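Local atomic coordinates of quercetin 2,3-dioxygenase (Escherichia coli, PDB entry 1TQ5), a protein that opens the heterocyclic ring of the flavonol quercetin with molecular oxygen in vitro, using a divalent metal ion and releasing carbon monoxide, its physiological role being unknown. Residues G16-F26 with I43-F54. Numbering follows the deposited sequence.
Sequences GWLDSWHTFSF and INDDVIEAGQGF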
ATOM      1  N   GLY A  16     -12.614  13.529  12.157  1.00 28.68           N
ATOM      2  CA  GLY A  16     -11.853  14.573  12.815  1.00 28.09           C
ATOM      3  C   GLY A  16     -10.432  14.134  13.112  1.00 28.66           C
ATOM      4  O   GLY A  16      -9.487  14.651  12.517  1.00 29.12           O
ATOM      5  N   TRP A  17     -10.275  13.176  14.022  1.00 27.04           N
ATOM      6  CA  TRP A  17      -8.952  12.677  14.387  1.00 27.45           C
ATOM      7  C   TRP A  17      -8.364  11.858  13.240  1.00 26.08           C
ATOM      8  O   TRP A  17      -7.149  11.774  13.077  1.00 25.91           O
ATOM      9  CB  TRP A  17      -9.033  11.807  15.641  1.00 28.40           C
ATOM     10  CG  TRP A  17      -9.857  10.569  15.465  1.00 26.74           C
ATOM     11  CD1 TRP A  17     -11.222  10.475  15.517  1.00 33.03           C
ATOM     12  CD2 TRP A  17      -9.375   9.250  15.188  1.00 33.38           C
ATOM     13  NE1 TRP A  17     -11.617   9.174  15.290  1.00 30.82           N
ATOM     14  CE2 TRP A  17     -10.503   8.404  15.083  1.00 29.70           C
ATOM     15  CE3 TRP A  17      -8.097   8.700  15.016  1.00 34.71           C
ATOM     16  CZ2 TRP A  17     -10.390   7.036  14.816  1.00 34.14           C
ATOM     17  CZ3 TRP A  17      -7.987   7.338  14.750  1.00 35.09           C
ATOM     18  CH2 TRP A  17      -9.128   6.522  14.653  1.00 34.23           C
ATOM     19  N   LEU A  18      -9.247  11.249  12.460  1.00 25.18           N
ATOM     20  CA  LEU A  18      -8.853  10.442  11.314  1.00 24.48           C
ATOM     21  C   LEU A  18      -9.679  10.834  10.093  1.00 24.97           C
ATOM     22  O   LEU A  18     -10.902  10.981  10.178  1.00 27.46           O
ATOM     23  CB  LEU A  18      -9.079   8.957  11.603  1.00 26.15           C
ATOM     24  CG  LEU A  18      -8.931   8.025  10.395  1.00 26.21           C
ATOM     25  CD1 LEU A  18      -7.466   7.926   9.995  1.00 23.55           C
ATOM     26  CD2 LEU A  18      -9.473   6.656  10.739  1.00 28.47           C
ATOM     27  N   ASP A  19      -8.998  11.011   8.967  1.00 22.42           N
ATOM     28  CA  ASP A  19      -9.628  11.340   7.692  1.00 23.93           C
ATOM     29  C   ASP A  19      -9.106  10.239   6.764  1.00 24.42           C
ATOM     30  O   ASP A  19      -7.915  10.194   6.457  1.00 20.13           O
ATOM     31  CB  ASP A  19      -9.164  12.710   7.200  1.00 27.33           C
ATOM     32  CG  ASP A  19      -9.858  13.131   5.925  1.00 31.90           C
ATOM     33  OD1 ASP A  19     -11.074  13.409   5.979  1.00 46.37           O
ATOM     34  OD2 ASP A  19      -9.195  13.178   4.867  1.00 45.62           O
ATOM     35  N   SER A  20      -9.996   9.361   6.312  1.00 20.87           N
ATOM     36  CA  SER A  20      -9.583   8.231   5.492  1.00 23.36           C
ATOM     37  C   SER A  20     -10.262   8.069   4.128  1.00 21.94           C
ATOM     38  O   SER A  20     -11.480   8.181   4.003  1.00 22.08           O
ATOM     39  CB  SER A  20      -9.779   6.952   6.326  1.00 21.94           C
ATOM     40  OG  SER A  20      -9.293   5.794   5.670  1.00 29.94           O
ATOM     41  N   TRP A  21      -9.457   7.813   3.100  1.00 19.23           N
ATOM     42  CA  TRP A  21      -9.981   7.575   1.760  1.00 17.68           C
ATOM     43  C   TRP A  21      -9.763   6.090   1.483  1.00 17.01           C
ATOM     44  O   TRP A  21      -8.644   5.591   1.585  1.00 14.59           O
ATOM     45  CB  TRP A  21      -9.259   8.436   0.723  1.00 16.56           C
ATOM     46  CG  TRP A  21      -9.531   9.891   0.919  1.00 17.95           C
ATOM     47  CD1 TRP A  21      -8.949  10.722   1.839  1.00 22.94           C
ATOM     48  CD2 TRP A  21     -10.523  10.672   0.244  1.00 25.64           C
ATOM     49  NE1 TRP A  21      -9.522  11.972   1.777  1.00 28.38           N
ATOM     50  CE2 TRP A  21     -10.490  11.969   0.806  1.00 30.32           C
ATOM     51  CE3 TRP A  21     -11.441  10.402  -0.780  1.00 27.13           C
ATOM     52  CZ2 TRP A  21     -11.339  12.995   0.376  1.00 29.86           C
ATOM     53  CZ3 TRP A  21     -12.287  11.424  -1.208  1.00 29.59           C
ATOM     54  CH2 TRP A  21     -12.227  12.705  -0.629  1.00 30.35           C
ATOM     55  N   HIS A  22     -10.840   5.387   1.149  1.00 16.59           N
ATOM     56  CA  HIS A  22     -10.774   3.950   0.886  1.00 14.46           C
ATOM     57  C   HIS A  22     -10.760   3.616  -0.588  1.00 13.18           C
ATOM     58  O   HIS A  22     -11.678   3.989  -1.325  1.00 16.84           O
ATOM     59  CB  HIS A  22     -11.981   3.250   1.512  1.00 17.97           C
ATOM     60  CG  HIS A  22     -12.155   3.533   2.967  1.00 21.62           C
ATOM     61  ND1 HIS A  22     -11.238   3.136   3.915  1.00 29.02           N
ATOM     62  CD2 HIS A  22     -13.132   4.190   3.637  1.00 24.74           C
ATOM     63  CE1 HIS A  22     -11.640   3.538   5.107  1.00 30.35           C
ATOM     64  NE2 HIS A  22     -12.786   4.179   4.965  1.00 30.93           N
ATOM     65  N   THR A  23      -9.737   2.891  -1.022  1.00 15.65           N
ATOM     66  CA  THR A  23      -9.663   2.506  -2.421  1.00 15.89           C
ATOM     67  C   THR A  23     -10.647   1.374  -2.721  1.00 16.97           C
ATOM     68  O   THR A  23     -11.221   1.324  -3.810  1.00 18.43           O
ATOM     69  CB  THR A  23      -8.247   2.054  -2.801  1.00 16.95           C
ATOM     70  OG1 THR A  23      -7.361   3.181  -2.754  1.00 14.27           O
ATOM     71  CG2 THR A  23      -8.235   1.455  -4.199  1.00 18.78           C
ATOM     72  N   PHE A  24     -10.829   0.474  -1.754  1.00 16.11           N
ATOM     73  CA  PHE A  24     -11.733  -0.673  -1.898  1.00 18.50           C
ATOM     74  C   PHE A  24     -12.739  -0.697  -0.756  1.00 20.00           C
ATOM     75  O   PHE A  24     -12.540  -0.047   0.276  1.00 19.81           O
ATOM     76  CB  PHE A  24     -10.965  -2.003  -1.842  1.00 18.18           C
ATOM     77  CG  PHE A  24      -9.846  -2.114  -2.833  1.00 17.68           C
ATOM     78  CD1 PHE A  24     -10.110  -2.291  -4.184  1.00 16.43           C
ATOM     79  CD2 PHE A  24      -8.524  -2.022  -2.415  1.00 19.25           C
ATOM     80  CE1 PHE A  24      -9.080  -2.372  -5.108  1.00 16.46           C
ATOM     81  CE2 PHE A  24      -7.483  -2.099  -3.330  1.00 21.06           C
ATOM     82  CZ  PHE A  24      -7.763  -2.275  -4.682  1.00 21.81           C
ATOM     83  N   SER A  25     -13.808  -1.470  -0.945  1.00 23.81           N
ATOM     84  CA  SER A  25     -14.838  -1.625   0.072  1.00 24.46           C
ATOM     85  C   SER A  25     -14.133  -1.856   1.406  1.00 23.69           C
ATOM     86  O   SER A  25     -13.265  -2.730   1.519  1.00 25.94           O
ATOM     87  CB  SER A  25     -15.727  -2.830  -0.251  1.00 27.06           C
ATOM     88  OG  SER A  25     -16.261  -2.733  -1.559  1.00 27.23           O
ATOM     89  N   PHE A  26     -14.497  -1.069   2.408  1.00 27.39           N
ATOM     90  CA  PHE A  26     -13.889  -1.181   3.728  1.00 28.77           C
ATOM     91  C   PHE A  26     -14.932  -0.927   4.810  1.00 30.63           C
ATOM     92  O   PHE A  26     -15.685   0.045   4.740  1.00 28.70           O
ATOM     93  CB  PHE A  26     -12.760  -0.160   3.876  1.00 29.49           C
ATOM     94  CG  PHE A  26     -11.907  -0.373   5.095  1.00 24.74           C
ATOM     95  CD1 PHE A  26     -10.962  -1.393   5.129  1.00 23.30           C
ATOM     96  CD2 PHE A  26     -12.045   0.442   6.212  1.00 28.31           C
ATOM     97  CE1 PHE A  26     -10.167  -1.594   6.259  1.00 25.25           C
ATOM     98  CE2 PHE A  26     -11.254   0.247   7.350  1.00 24.58           C
ATOM     99  CZ  PHE A  26     -10.316  -0.773   7.369  1.00 23.91           C
ATOM    100  N   ILE A  43      -6.544  -0.509   0.725  1.00 18.80           N
ATOM    101  CA  ILE A  43      -5.620   0.602   0.510  1.00 17.57           C
ATOM    102  C   ILE A  43      -6.327   1.803   1.103  1.00 16.33           C
ATOM    103  O   ILE A  43      -7.236   2.382   0.492  1.00 16.25           O
ATOM    104  CB  ILE A  43      -5.316   0.923  -0.976  1.00 19.85           C
ATOM    105  CG1 ILE A  43      -4.331  -0.085  -1.560  1.00 19.23           C
ATOM    106  CG2 ILE A  43      -4.660   2.309  -1.078  1.00 21.53           C
ATOM    107  CD1 ILE A  43      -4.871  -1.461  -1.672  1.00 32.59           C
ATOM    108  N   ASN A  44      -5.932   2.154   2.318  1.00 15.75           N
ATOM    109  CA  ASN A  44      -6.519   3.288   2.982  1.00 14.65           C
ATOM    110  C   ASN A  44      -5.492   4.405   3.062  1.00 19.09           C
ATOM    111  O   ASN A  44      -4.353   4.201   3.483  1.00 17.91           O
ATOM    112  CB  ASN A  44      -7.005   2.909   4.383  1.00 17.92           C
ATOM    113  CG  ASN A  44      -8.233   2.017   4.352  1.00 18.51           C
ATOM    114  OD1 ASN A  44      -8.959   1.982   3.357  1.00 20.60           O
ATOM    115  ND2 ASN A  44      -8.479   1.302   5.448  1.00 23.96           N
ATOM    116  N   ASP A  45      -5.914   5.577   2.613  1.00 17.34           N
ATOM    117  CA  ASP A  45      -5.095   6.781   2.605  1.00 22.44           C
ATOM    118  C   ASP A  45      -5.535   7.516   3.867  1.00 22.28           C
ATOM    119  O   ASP A  45      -6.551   8.210   3.850  1.00 23.40           O
ATOM    120  CB  ASP A  45      -5.445   7.594   1.358  1.00 23.49           C
ATOM    121  CG  ASP A  45      -4.539   8.789   1.153  1.00 32.60           C
ATOM    122  OD1 ASP A  45      -4.127   9.412   2.157  1.00 40.60           O
ATOM    123  OD2 ASP A  45      -4.260   9.114  -0.026  1.00 33.24           O
ATOM    124  N   ASP A  46      -4.783   7.359   4.954  1.00 23.09           N
ATOM    125  CA  ASP A  46      -5.150   7.975   6.234  1.00 23.94           C
ATOM    126  C   ASP A  46      -4.341   9.179   6.691  1.00 21.62           C
ATOM    127  O   ASP A  46      -3.119   9.225   6.559  1.00 22.18           O
ATOM    128  CB  ASP A  46      -5.095   6.946   7.375  1.00 25.38           C
ATOM    129  CG  ASP A  46      -5.906   5.697   7.090  1.00 29.18           C
ATOM    130  OD1 ASP A  46      -6.935   5.798   6.397  1.00 29.69           O
ATOM    131  OD2 ASP A  46      -5.516   4.613   7.582  1.00 34.43           O
ATOM    132  N   VAL A  47      -5.045  10.144   7.264  1.00 18.94           N
ATOM    133  CA  VAL A  47      -4.425  11.344   7.806  1.00 18.26           C
ATOM    134  C   VAL A  47      -4.904  11.414   9.248  1.00 19.58           C
ATOM    135  O   VAL A  47      -6.110  11.522   9.513  1.00 18.09           O
ATOM    136  CB  VAL A  47      -4.861  12.597   7.039  1.00 19.74           C
ATOM    137  CG1 VAL A  47      -4.442  13.838   7.795  1.00 24.79           C
ATOM    138  CG2 VAL A  47      -4.235  12.587   5.655  1.00 22.15           C
ATOM    139  N   ILE A  48      -3.951  11.343  10.172  1.00 18.38           N
ATOM    140  CA  ILE A  48      -4.239  11.340  11.596  1.00 18.39           C
ATOM    141  C   ILE A  48      -3.734  12.572  12.342  1.00 19.49           C
ATOM    142  O   ILE A  48      -2.595  12.993  12.174  1.00 17.66           O
ATOM    143  CB  ILE A  48      -3.630  10.080  12.251  1.00 20.47           C
ATOM    144  CG1 ILE A  48      -4.230   8.829  11.600  1.00 21.52           C
ATOM    145  CG2 ILE A  48      -3.877  10.085  13.764  1.00 22.37           C
ATOM    146  CD1 ILE A  48      -3.643   7.528  12.114  1.00 32.59           C
ATOM    147  N   GLU A  49      -4.606  13.115  13.186  1.00 19.21           N
ATOM    148  CA  GLU A  49      -4.338  14.293  14.003  1.00 20.32           C
ATOM    149  C   GLU A  49      -3.233  14.034  15.034  1.00 20.53           C
ATOM    150  O   GLU A  49      -3.071  12.917  15.513  1.00 18.41           O
ATOM    151  CB  GLU A  49      -5.637  14.680  14.718  1.00 19.65           C
ATOM    152  CG  GLU A  49      -5.602  15.930  15.556  1.00 29.55           C
ATOM    153  CD  GLU A  49      -6.817  16.005  16.457  1.00 36.33           C
ATOM    154  OE1 GLU A  49      -7.808  15.314  16.145  1.00 30.87           O
ATOM    155  OE2 GLU A  49      -6.790  16.744  17.465  1.00 45.78           O
ATOM    156  N   ALA A  50      -2.481  15.069  15.380  1.00 23.22           N
ATOM    157  CA  ALA A  50      -1.408  14.926  16.358  1.00 26.67           C
ATOM    158  C   ALA A  50      -1.915  14.279  17.647  1.00 28.72           C
ATOM    159  O   ALA A  50      -2.980  14.641  18.157  1.00 30.83           O
ATOM    160  CB  ALA A  50      -0.797  16.292  16.670  1.00 26.69           C
ATOM    161  N   GLY A  51      -1.156  13.310  18.155  1.00 28.61           N
ATOM    162  CA  GLY A  51      -1.517  12.639  19.391  1.00 27.89           C
ATOM    163  C   GLY A  51      -2.637  11.617  19.322  1.00 26.69           C
ATOM    164  O   GLY A  51      -2.945  10.977  20.322  1.00 30.19           O
ATOM    165  N   GLN A  52      -3.255  11.464  18.156  1.00 25.82           N
ATOM    166  CA  GLN A  52      -4.342  10.506  17.995  1.00 22.54           C
ATOM    167  C   GLN A  52      -3.888   9.232  17.302  1.00 23.19           C
ATOM    168  O   GLN A  52      -2.756   9.141  16.823  1.00 23.42           O
ATOM    169  CB  GLN A  52      -5.486  11.133  17.197  1.00 20.78           C
ATOM    170  CG  GLN A  52      -6.463  11.928  18.044  1.00 28.37           C
ATOM    171  CD  GLN A  52      -7.408  11.034  18.835  1.00 34.50           C
ATOM    172  OE1 GLN A  52      -8.168  11.511  19.677  1.00 37.55           O
ATOM    173  NE2 GLN A  52      -7.370   9.730  18.557  1.00 31.50           N
ATOM    174  N   GLY A  53      -4.785   8.251  17.243  1.00 21.06           N
ATOM    175  CA  GLY A  53      -4.460   6.991  16.603  1.00 24.18           C
ATOM    176  C   GLY A  53      -5.486   5.908  16.872  1.00 26.01           C
ATOM    177  O   GLY A  53      -6.508   6.151  17.515  1.00 24.08           O
ATOM    178  N   PHE A  54      -5.206   4.706  16.379  1.00 27.42           N
ATOM    179  CA  PHE A  54      -6.098   3.564  16.549  1.00 29.10           C
ATOM    180  C   PHE A  54      -5.781   2.805  17.835  1.00 30.29           C
ATOM    181  O   PHE A  54      -4.665   2.310  18.006  1.00 29.28           O
ATOM    182  CB  PHE A  54      -5.948   2.613  15.360  1.00 29.73           C
ATOM    183  CG  PHE A  54      -6.268   3.241  14.033  1.00 32.77           C
ATOM    184  CD1 PHE A  54      -7.571   3.251  13.550  1.00 37.58           C
ATOM    185  CD2 PHE A  54      -5.269   3.842  13.277  1.00 32.05           C
ATOM    186  CE1 PHE A  54      -7.873   3.852  12.329  1.00 39.91           C
ATOM    187  CE2 PHE A  54      -5.561   4.446  12.054  1.00 33.84           C
ATOM    188  CZ  PHE A  54      -6.863   4.450  11.581  1.00 32.93           C
TER
HETATM  189  O   HOH W   1      -7.577  13.940  10.725  1.00 26.60           O
HETATM  190  O   HOH W   2      -6.823   5.136  -0.991  1.00 16.91           O
HETATM  191  O   HOH W   3      -9.493   0.179   0.784  1.00 16.75           O
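Ser20 OG donates a very short hydrogen bond, 2.5 Å, to Asp46 OD1; the two residues face each other as a non-hydrogen-bonded pair of the antiparallel strands 18-22 and 43-48. With its OG anti to the backbone N (chi1 -175°), Ser20 sends the hydroxyl across to the neighbouring strand; a small residue suits this buried place, where the bond gives the aspartate oxygen a partner. Six backbone hydrogen bonds join 16-26 to 43-54. Asp19 and Val47 exchange a pair, Trp21 and Asp45 another, and the ladder runs on to Glu49 N with Trp17 O (2.9 Å) at one end and Thr23 N with Ile43 O (3.0 Å) at the other. A water donating to both Gly16 O and Val47 O bridges the two segments beside the Trp17 end. Beside His22, its partner across the strands, Asn44 lays the end of its side chain over one face of Phe26. On the other sheet face, the Asp45 carboxylate is held by a salt bridge to Arg10 and a hydrogen bond to His113, while its CB packs on Trp21 CB (4.0 Å).

Apolar packing gathers where 43-54 turns back through the type II turn Glu49–Gln52. Leu18 suits its place by forking to two partners: CD1 rests on Ile48 CG1 (3.7 Å), and CD2 meets Phe54 CZ (3.5 Å). Trp17, whose broad ring reaches past Gly53, directs its six-membered edge at the face of Phe54, a T-shaped pair with planes at 73°. An alanine in place of Trp17 would probably leave that face without its aromatic partner and open a gap beside Gly53. Phe54 lies about 3 Å, between side chains, from the metal-binding His57, so this packing probably joins the strand pair of this cupin domain to the surroundings of its metal site, while the polar bonds fix the strand register.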